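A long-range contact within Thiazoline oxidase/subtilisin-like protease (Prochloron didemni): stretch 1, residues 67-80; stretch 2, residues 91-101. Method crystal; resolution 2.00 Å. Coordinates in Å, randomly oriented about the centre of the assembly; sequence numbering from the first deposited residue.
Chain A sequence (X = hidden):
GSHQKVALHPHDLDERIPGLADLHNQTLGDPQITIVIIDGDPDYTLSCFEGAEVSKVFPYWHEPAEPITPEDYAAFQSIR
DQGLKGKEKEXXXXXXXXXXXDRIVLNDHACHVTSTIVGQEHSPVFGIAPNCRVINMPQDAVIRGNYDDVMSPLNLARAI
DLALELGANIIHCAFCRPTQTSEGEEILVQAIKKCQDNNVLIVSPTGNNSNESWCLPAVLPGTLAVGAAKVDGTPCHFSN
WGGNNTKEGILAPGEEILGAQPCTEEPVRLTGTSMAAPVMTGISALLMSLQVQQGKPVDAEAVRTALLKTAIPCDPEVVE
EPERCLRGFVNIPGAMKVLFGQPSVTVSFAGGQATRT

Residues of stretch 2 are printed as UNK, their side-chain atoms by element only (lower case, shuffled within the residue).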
ATOM      1  N   PRO A  67      -0.231 -23.664   5.731  1.00 43.56           N
ATOM      2  CA  PRO A  67       0.438 -23.020   4.606  1.00 43.07           C
ATOM      3  C   PRO A  67      -0.190 -23.466   3.288  1.00 40.13           C
ATOM      4  O   PRO A  67      -0.670 -24.590   3.188  1.00 38.97           O
ATOM      5  CB  PRO A  67       1.890 -23.513   4.719  1.00 42.66           C
ATOM      6  CG  PRO A  67       1.831 -24.717   5.605  1.00 43.83           C
ATOM      7  CD  PRO A  67       0.718 -24.422   6.566  1.00 45.10           C
ATOM      8  N   ILE A  68      -0.237 -22.554   2.322  1.00 38.85           N
ATOM      9  CA  ILE A  68      -0.791 -22.818   1.003  1.00 38.24           C
ATOM     10  C   ILE A  68       0.350 -23.347   0.138  1.00 35.20           C
ATOM     11  O   ILE A  68       1.438 -22.776   0.153  1.00 32.60           O
ATOM     12  CB  ILE A  68      -1.365 -21.526   0.366  1.00 38.81           C
ATOM     13  CG1 ILE A  68      -2.344 -20.815   1.321  1.00 38.54           C
ATOM     14  CG2 ILE A  68      -1.984 -21.809  -1.011  1.00 34.69           C
ATOM     15  CD1 ILE A  68      -3.789 -21.237   1.191  1.00 37.29           C
ATOM     16  N   THR A  69       0.102 -24.422  -0.613  1.00 34.76           N
ATOM     17  CA  THR A  69       1.148 -25.018  -1.459  1.00 34.35           C
ATOM     18  C   THR A  69       1.511 -24.107  -2.639  1.00 33.11           C
ATOM     19  O   THR A  69       0.676 -23.306  -3.091  1.00 29.49           O
ATOM     20  CB  THR A  69       0.757 -26.413  -2.015  1.00 35.01           C
ATOM     21  OG1 THR A  69      -0.383 -26.295  -2.866  1.00 37.83           O
ATOM     22  CG2 THR A  69       0.452 -27.393  -0.894  1.00 37.64           C
ATOM     23  N   PRO A  70       2.762 -24.220  -3.138  1.00 32.02           N
ATOM     24  CA  PRO A  70       3.109 -23.520  -4.374  1.00 32.23           C
ATOM     25  C   PRO A  70       2.177 -23.910  -5.521  1.00 31.82           C
ATOM     26  O   PRO A  70       1.826 -23.067  -6.348  1.00 30.85           O
ATOM     27  CB  PRO A  70       4.544 -23.990  -4.651  1.00 32.67           C
ATOM     28  CG  PRO A  70       5.087 -24.346  -3.305  1.00 33.65           C
ATOM     29  CD  PRO A  70       3.925 -24.901  -2.535  1.00 32.72           C
ATOM     30  N   GLU A  71       1.754 -25.177  -5.550  1.00 31.49           N
ATOM     31  CA  GLU A  71       0.870 -25.667  -6.608  1.00 32.21           C
ATOM     32  C   GLU A  71      -0.462 -24.918  -6.611  1.00 30.78           C
ATOM     33  O   GLU A  71      -0.985 -24.574  -7.672  1.00 28.35           O
ATOM     34  CB  GLU A  71       0.641 -27.184  -6.481  1.00 37.38           C
ATOM     35  CG  GLU A  71       1.889 -28.054  -6.665  1.00 39.81           C
ATOM     36  CD  GLU A  71       2.955 -27.835  -5.611  1.00 43.85           C
ATOM     37  OE1 GLU A  71       2.660 -27.911  -4.399  1.00 47.14           O
ATOM     38  OE2 GLU A  71       4.111 -27.581  -5.999  1.00 52.37           O
ATOM     39  N   ASP A  72      -0.999 -24.649  -5.421  1.00 29.32           N
ATOM     40  CA  ASP A  72      -2.229 -23.866  -5.307  1.00 28.32           C
ATOM     41  C   ASP A  72      -2.041 -22.438  -5.843  1.00 26.94           C
ATOM     42  O   ASP A  72      -2.873 -21.945  -6.609  1.00 25.29           O
ATOM     43  CB  ASP A  72      -2.753 -23.874  -3.875  1.00 28.79           C
ATOM     44  CG  ASP A  72      -3.582 -25.105  -3.566  1.00 31.26           C
ATOM     45  OD1 ASP A  72      -3.545 -26.068  -4.362  1.00 34.86           O
ATOM     46  OD2 ASP A  72      -4.285 -25.108  -2.539  1.00 29.54           O
ATOM     47  N   TYR A  73      -0.937 -21.794  -5.482  1.00 27.48           N
ATOM     48  CA  TYR A  73      -0.656 -20.469  -6.034  1.00 29.93           C
ATOM     49  C   TYR A  73      -0.514 -20.524  -7.561  1.00 30.64           C
ATOM     50  O   TYR A  73      -1.071 -19.683  -8.263  1.00 28.64           O
ATOM     51  CB  TYR A  73       0.573 -19.839  -5.380  1.00 30.65           C
ATOM     52  CG  TYR A  73       0.329 -19.325  -3.964  1.00 33.01           C
ATOM     53  CD1 TYR A  73      -0.579 -18.283  -3.717  1.00 31.89           C
ATOM     54  CD2 TYR A  73       1.016 -19.871  -2.874  1.00 33.78           C
ATOM     55  CE1 TYR A  73      -0.792 -17.811  -2.428  1.00 33.30           C
ATOM     56  CE2 TYR A  73       0.808 -19.404  -1.577  1.00 35.09           C
ATOM     57  CZ  TYR A  73      -0.092 -18.371  -1.359  1.00 35.50           C
ATOM     58  OH  TYR A  73      -0.301 -17.903  -0.071  1.00 37.63           O
ATOM     59  N   ALA A  74       0.195 -21.542  -8.066  1.00 30.36           N
ATOM     60  CA  ALA A  74       0.412 -21.695  -9.515  1.00 29.69           C
ATOM     61  C   ALA A  74      -0.896 -21.840 -10.256  1.00 28.91           C
ATOM     62  O   ALA A  74      -1.053 -21.294 -11.342  1.00 31.16           O
ATOM     63  CB  ALA A  74       1.339 -22.874  -9.816  1.00 28.67           C
ATOM     64  N   ALA A  75      -1.838 -22.571  -9.661  1.00 27.35           N
ATOM     65  CA  ALA A  75      -3.165 -22.727 -10.227  1.00 25.50           C
ATOM     66  C   ALA A  75      -3.895 -21.383 -10.329  1.00 26.54           C
ATOM     67  O   ALA A  75      -4.484 -21.057 -11.359  1.00 25.01           O
ATOM     68  CB  ALA A  75      -3.972 -23.722  -9.410  1.00 24.59           C
ATOM     69  N   PHE A  76      -3.874 -20.609  -9.245  1.00 26.88           N
ATOM     70  CA  PHE A  76      -4.467 -19.265  -9.258  1.00 24.81           C
ATOM     71  C   PHE A  76      -3.795 -18.399 -10.322  1.00 24.97           C
ATOM     72  O   PHE A  76      -4.462 -17.683 -11.060  1.00 25.57           O
ATOM     73  CB  PHE A  76      -4.307 -18.619  -7.874  1.00 26.48           C
ATOM     74  CG  PHE A  76      -4.910 -17.248  -7.761  1.00 25.64           C
ATOM     75  CD1 PHE A  76      -6.218 -17.087  -7.329  1.00 27.85           C
ATOM     76  CD2 PHE A  76      -4.162 -16.124  -8.064  1.00 27.24           C
ATOM     77  CE1 PHE A  76      -6.786 -15.816  -7.214  1.00 27.76           C
ATOM     78  CE2 PHE A  76      -4.713 -14.848  -7.946  1.00 29.29           C
ATOM     79  CZ  PHE A  76      -6.033 -14.701  -7.537  1.00 27.73           C
ATOM     80  N   GLN A  77      -2.470 -18.455 -10.380  1.00 25.93           N
ATOM     81  CA  GLN A  77      -1.725 -17.590 -11.288  1.00 28.53           C
ATOM     82  C   GLN A  77      -1.912 -17.952 -12.758  1.00 29.48           C
ATOM     83  O   GLN A  77      -1.912 -17.066 -13.611  1.00 29.84           O
ATOM     84  CB  GLN A  77      -0.253 -17.526 -10.896  1.00 27.56           C
ATOM     85  CG  GLN A  77      -0.070 -16.801  -9.571  1.00 28.84           C
ATOM     86  CD  GLN A  77       1.290 -17.009  -8.955  1.00 28.82           C
ATOM     87  OE1 GLN A  77       2.233 -17.449  -9.620  1.00 30.37           O
ATOM     88  NE2 GLN A  77       1.410 -16.687  -7.665  1.00 28.90           N
ATOM     89  N   SER A  78      -2.085 -19.246 -13.042  1.00 29.15           N
ATOM     90  CA  SER A  78      -2.415 -19.704 -14.400  1.00 30.65           C
ATOM     91  C   SER A  78      -3.768 -19.176 -14.858  1.00 29.82           C
ATOM     92  O   SER A  78      -3.897 -18.679 -15.980  1.00 30.93           O
ATOM     93  CB  SER A  78      -2.388 -21.243 -14.508  1.00 30.51           C
ATOM     94  OG  SER A  78      -3.107 -21.655 -15.662  1.00 30.15           O
ATOM     95  N   ILE A  79      -4.765 -19.273 -13.986  1.00 29.08           N
ATOM     96  CA  ILE A  79      -6.097 -18.721 -14.255  1.00 30.92           C
ATOM     97  C   ILE A  79      -6.064 -17.201 -14.512  1.00 33.02           C
ATOM     98  O   ILE A  79      -6.733 -16.712 -15.423  1.00 32.71           O
ATOM     99  CB  ILE A  79      -7.090 -19.089 -13.126  1.00 30.59           C
ATOM    100  CG1 ILE A  79      -7.371 -20.600 -13.161  1.00 30.43           C
ATOM    101  CG2 ILE A  79      -8.399 -18.322 -13.255  1.00 31.91           C
ATOM    102  CD1 ILE A  79      -7.948 -21.170 -11.878  1.00 27.55           C
ATOM    103  N   ARG A  80      -5.273 -16.465 -13.728  1.00 32.95           N
ATOM    104  CA  ARG A  80      -5.111 -15.024 -13.959  1.00 34.25           C
ATOM    105  C   ARG A  80      -4.431 -14.769 -15.311  1.00 34.39           C
ATOM    106  O   ARG A  80      -4.903 -13.959 -16.100  1.00 32.96           O
ATOM    107  CB  ARG A  80      -4.294 -14.385 -12.839  1.00 33.61           C
ATOM    108  CG  ARG A  80      -3.876 -12.949 -13.114  1.00 35.36           C
ATOM    109  CD  ARG A  80      -2.730 -12.578 -12.194  1.00 38.07           C
ATOM    110  NE  ARG A  80      -3.247 -12.105 -10.934  1.00 36.50           N
ATOM    111  CZ  ARG A  80      -2.628 -12.163  -9.757  1.00 32.89           C
ATOM    112  NH1 ARG A  80      -1.431 -12.725  -9.598  1.00 28.50           N
ATOM    113  NH2 ARG A  80      -3.262 -11.662  -8.719  1.00 30.16           N
ATOM    114  N   UNK A  91     -15.737 -20.422 -11.913  1.00 43.17           N
ATOM    115  CA  UNK A  91     -15.849 -21.870 -12.105  1.00 45.68           C
ATOM    116  C   UNK A  91     -14.480 -22.547 -12.130  1.00 41.01           C
ATOM    117  O   UNK A  91     -14.306 -23.616 -11.547  1.00 40.11           O
ATOM    118  c   UNK A  91     -16.658 -22.197 -13.367  1.00 49.64           C
ATOM    119  c   UNK A  91     -18.159 -21.980 -13.202  1.00 55.55           C
ATOM    120  o   UNK A  91     -18.329 -22.112 -15.603  1.00 61.44           O
ATOM    121  o   UNK A  91     -20.101 -21.473 -14.489  1.00 64.10           O
ATOM    122  c   UNK A  91     -18.910 -21.848 -14.525  1.00 60.66           C
ATOM    123  N   UNK A  92     -13.507 -21.905 -12.775  1.00 38.79           N
ATOM    124  CA  UNK A  92     -12.153 -22.444 -12.856  1.00 35.54           C
ATOM    125  C   UNK A  92     -11.468 -22.503 -11.488  1.00 36.08           C
ATOM    126  O   UNK A  92     -10.779 -23.471 -11.191  1.00 35.44           O
ATOM    127  c   UNK A  92     -11.316 -21.631 -13.829  1.00 35.44           C
ATOM    128  N   UNK A  93     -11.651 -21.462 -10.666  1.00 34.94           N
ATOM    129  CA  UNK A  93     -11.096 -21.426  -9.302  1.00 34.01           C
ATOM    130  C   UNK A  93     -11.697 -22.516  -8.444  1.00 33.77           C
ATOM    131  O   UNK A  93     -10.987 -23.203  -7.694  1.00 32.42           O
ATOM    132  c   UNK A  93      -9.140 -18.906  -8.748  1.00 30.54           C
ATOM    133  c   UNK A  93     -11.281 -17.574  -8.804  1.00 30.56           C
ATOM    134  c   UNK A  93     -10.592 -18.871  -9.200  1.00 30.56           C
ATOM    135  c   UNK A  93     -11.357 -20.065  -8.635  1.00 32.20           C
ATOM    136  N   UNK A  94     -13.016 -22.658  -8.563  1.00 35.98           N
ATOM    137  CA  UNK A  94     -13.776 -23.670  -7.832  1.00 39.40           C
ATOM    138  C   UNK A  94     -13.393 -25.088  -8.262  1.00 39.80           C
ATOM    139  O   UNK A  94     -13.394 -26.008  -7.451  1.00 40.56           O
ATOM    140  c   UNK A  94     -16.026 -23.916  -5.617  1.00 49.08           C
ATOM    141  c   UNK A  94     -15.281 -23.438  -8.017  1.00 42.54           C
ATOM    142  o   UNK A  94     -16.473 -24.728  -4.783  1.00 54.28           O
ATOM    143  c   UNK A  94     -16.183 -24.256  -7.095  1.00 48.31           C
ATOM    144  o   UNK A  94     -15.467 -22.852  -5.277  1.00 49.19           O
ATOM    145  N   UNK A  95     -13.058 -25.250  -9.538  1.00 37.46           N
ATOM    146  CA  UNK A  95     -12.664 -26.549 -10.079  1.00 38.14           C
ATOM    147  C   UNK A  95     -11.323 -27.055  -9.516  1.00 37.11           C
ATOM    148  O   UNK A  95     -11.117 -28.260  -9.390  1.00 36.96           O
ATOM    149  c   UNK A  95     -12.621 -26.490 -11.605  1.00 35.57           C
ATOM    150  N   UNK A  96     -10.425 -26.139  -9.160  1.00 36.23           N
ATOM    151  CA  UNK A  96      -9.052 -26.530  -8.836  1.00 34.17           C
ATOM    152  C   UNK A  96      -8.571 -26.094  -7.442  1.00 33.57           C
ATOM    153  O   UNK A  96      -7.848 -26.829  -6.778  1.00 33.63           O
ATOM    154  c   UNK A  96      -6.756 -26.865  -9.860  1.00 32.41           C
ATOM    155  c   UNK A  96      -8.072 -26.109  -9.964  1.00 33.13           C
ATOM    156  c   UNK A  96      -7.842 -24.599  -9.986  1.00 33.68           C
ATOM    157  N   UNK A  97      -8.968 -24.907  -6.990  1.00 32.99           N
ATOM    158  CA  UNK A  97      -8.568 -24.463  -5.647  1.00 30.81           C
ATOM    159  C   UNK A  97      -9.776 -23.965  -4.834  1.00 32.23           C
ATOM    160  O   UNK A  97      -9.763 -22.838  -4.342  1.00 30.96           O
ATOM    161  c   UNK A  97      -7.770 -22.304  -6.720  1.00 27.37           C
ATOM    162  c   UNK A  97      -6.088 -24.080  -5.997  1.00 29.81           C
ATOM    163  c   UNK A  97      -7.432 -23.407  -5.702  1.00 27.94           C
ATOM    164  c   UNK A  97      -6.832 -21.119  -6.730  1.00 26.61           C
ATOM    165  N   UNK A  98     -10.824 -24.807  -4.685  1.00 33.45           N
ATOM    166  CA  UNK A  98     -12.060 -24.353  -4.035  1.00 34.62           C
ATOM    167  C   UNK A  98     -11.846 -23.929  -2.575  1.00 35.35           C
ATOM    168  O   UNK A  98     -12.451 -22.957  -2.120  1.00 35.18           O
ATOM    169  c   UNK A  98     -12.978 -25.591  -4.112  1.00 36.14           C
ATOM    170  c   UNK A  98     -10.874 -26.254  -4.995  1.00 35.92           C
ATOM    171  c   UNK A  98     -12.034 -26.753  -4.174  1.00 35.74           C
ATOM    172  N   UNK A  99     -10.961 -24.626  -1.870  1.00 36.21           N
ATOM    173  CA  UNK A  99     -10.782 -24.416  -0.438  1.00 37.04           C
ATOM    174  C   UNK A  99      -9.701 -23.395  -0.083  1.00 35.01           C
ATOM    175  O   UNK A  99      -9.600 -22.970   1.074  1.00 35.53           O
ATOM    176  c   UNK A  99     -11.569 -26.785   0.007  1.00 43.12           C
ATOM    177  c   UNK A  99     -10.487 -25.745   0.254  1.00 39.36           C
ATOM    178  o   UNK A  99     -11.199 -27.965  -0.146  1.00 45.78           O
ATOM    179  o   UNK A  99     -12.774 -26.428  -0.044  1.00 42.92           O
ATOM    180  N   UNK A 100      -8.895 -22.995  -1.059  1.00 31.18           N
ATOM    181  CA  UNK A 100      -7.800 -22.066  -0.775  1.00 30.52           C
ATOM    182  C   UNK A 100      -7.850 -20.757  -1.574  1.00 28.74           C
ATOM    183  O   UNK A 100      -7.059 -19.847  -1.321  1.00 31.07           O
ATOM    184  c   UNK A 100      -6.174 -23.851   0.057  1.00 31.69           C
ATOM    185  c   UNK A 100      -6.441 -22.739  -1.012  1.00 31.36           C
ATOM    186  o   UNK A 100      -6.446 -23.302  -2.325  1.00 31.40           O
ATOM    187  N   UNK A 101      -8.766 -20.667  -2.527  1.00 29.14           N
ATOM    188  CA  UNK A 101      -8.870 -19.494  -3.401  1.00 30.33           C
ATOM    189  C   UNK A 101      -9.030 -18.160  -2.655  1.00 29.57           C
ATOM    190  O   UNK A 101      -8.460 -17.153  -3.073  1.00 29.19           O
ATOM    191  n   UNK A 101     -14.945 -19.721  -5.294  1.00 42.16           N
ATOM    192  c   UNK A 101     -11.408 -19.678  -3.779  1.00 33.54           C
ATOM    193  c   UNK A 101     -10.015 -19.658  -4.401  1.00 29.82           C
ATOM    194  c   UNK A 101     -13.878 -19.813  -4.250  1.00 38.97           C
ATOM    195  c   UNK A 101     -12.485 -19.795  -4.852  1.00 36.01           C
TER
HETATM  196  O   HOH W   1      -5.117 -27.344  -6.254  1.00 39.42           O

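Position 91 carries three carbons, the third holding two oxygens, and no atom of it reaches stretch 1; this is glutamate, E91, exposed on the helix. Position 92 has a single carbon pointing toward stretch 1, where its CB lies 3.9 Å from I79 CD1. One carbon means alanine: A92, and I79 CD1 also lies 3.7 Å from the backbone atom A92 O.

Position 93 has four carbons, forked at the second. Its CA-to-CB bond runs sideways, but the end of the chain comes nearer to stretch 1, and one tip carbon meets the ring of F76. The late fork gives leucine, L93, whose CD2 sits 3.7 Å from F76 CD1 and 4.0 Å from I79 CD1, joining two neighbouring side chains of the facing helix.

Position 94 again shows three carbons with two oxygens on the third, out of reach of stretch 1: glutamate, E94. Position 95 has one carbon, directed sideways and touching nothing across the interface: alanine, A95.

Position 96 has one carbon carrying two more, all hydrocarbon, and points toward A75 and I79. Branching at the first carbon with no further extension identifies valine, V96. Its CG1 lies 4.0 Å from A75 CB and 3.9 Å from I79 CD1, so one methyl serves both neighbours.

Position 97 has four carbons, forked at the first, with one arm two carbons long. It is buried and faces D72, A75 and F76. This is isoleucine, I97, the first residue to leave helical phi/psi. Its CG2 approaches A75 CB at 4.0 Å and D72 OD1 at 3.6 Å, while the longer arm brings CD1 to 3.7 Å from F76 CB, at the edge of the ring.

Position 98 has three carbons closing a ring onto the backbone N, far from stretch 1: proline, P98. Position 99 has two carbons, the second carrying two oxygens, and makes no contact across: aspartate, D99.

Position 100 has one carbon bearing an oxygen and a carbon, pointing toward stretch 1. The oxygen faces D72 and the carbon I68; a first carbon bearing one oxygen and one carbon is threonine, T100. Its OG1 donates a hydrogen bond of 2.8 Å to D72 OD2, and its CG2 packs 3.7 Å from I68 CD1.

Position 101 has four carbons in a row ending in nitrogen, and its end leads away from stretch 1: lysine, K101. Its NZ forms a salt bridge with E94 OE1 at 3.2 Å, within its own stretch.

The rule is apolar packing between nearly antiparallel helices (161°), finished by a polar clasp. I79, F76 and A75 meet A92, L93, V96 and I97, with small alanines among the larger side chains. Beyond the end of the second helix, D72 binds T100 directly, and a water donates to both D72 OD1 and V96 O, 2.8 Å from each. D72 N in turn donates to T69 OG1 at 3.1 Å, capping the first helix beside the clasp.

Stretch 2, residues 91-101: EALEAVIPDTK
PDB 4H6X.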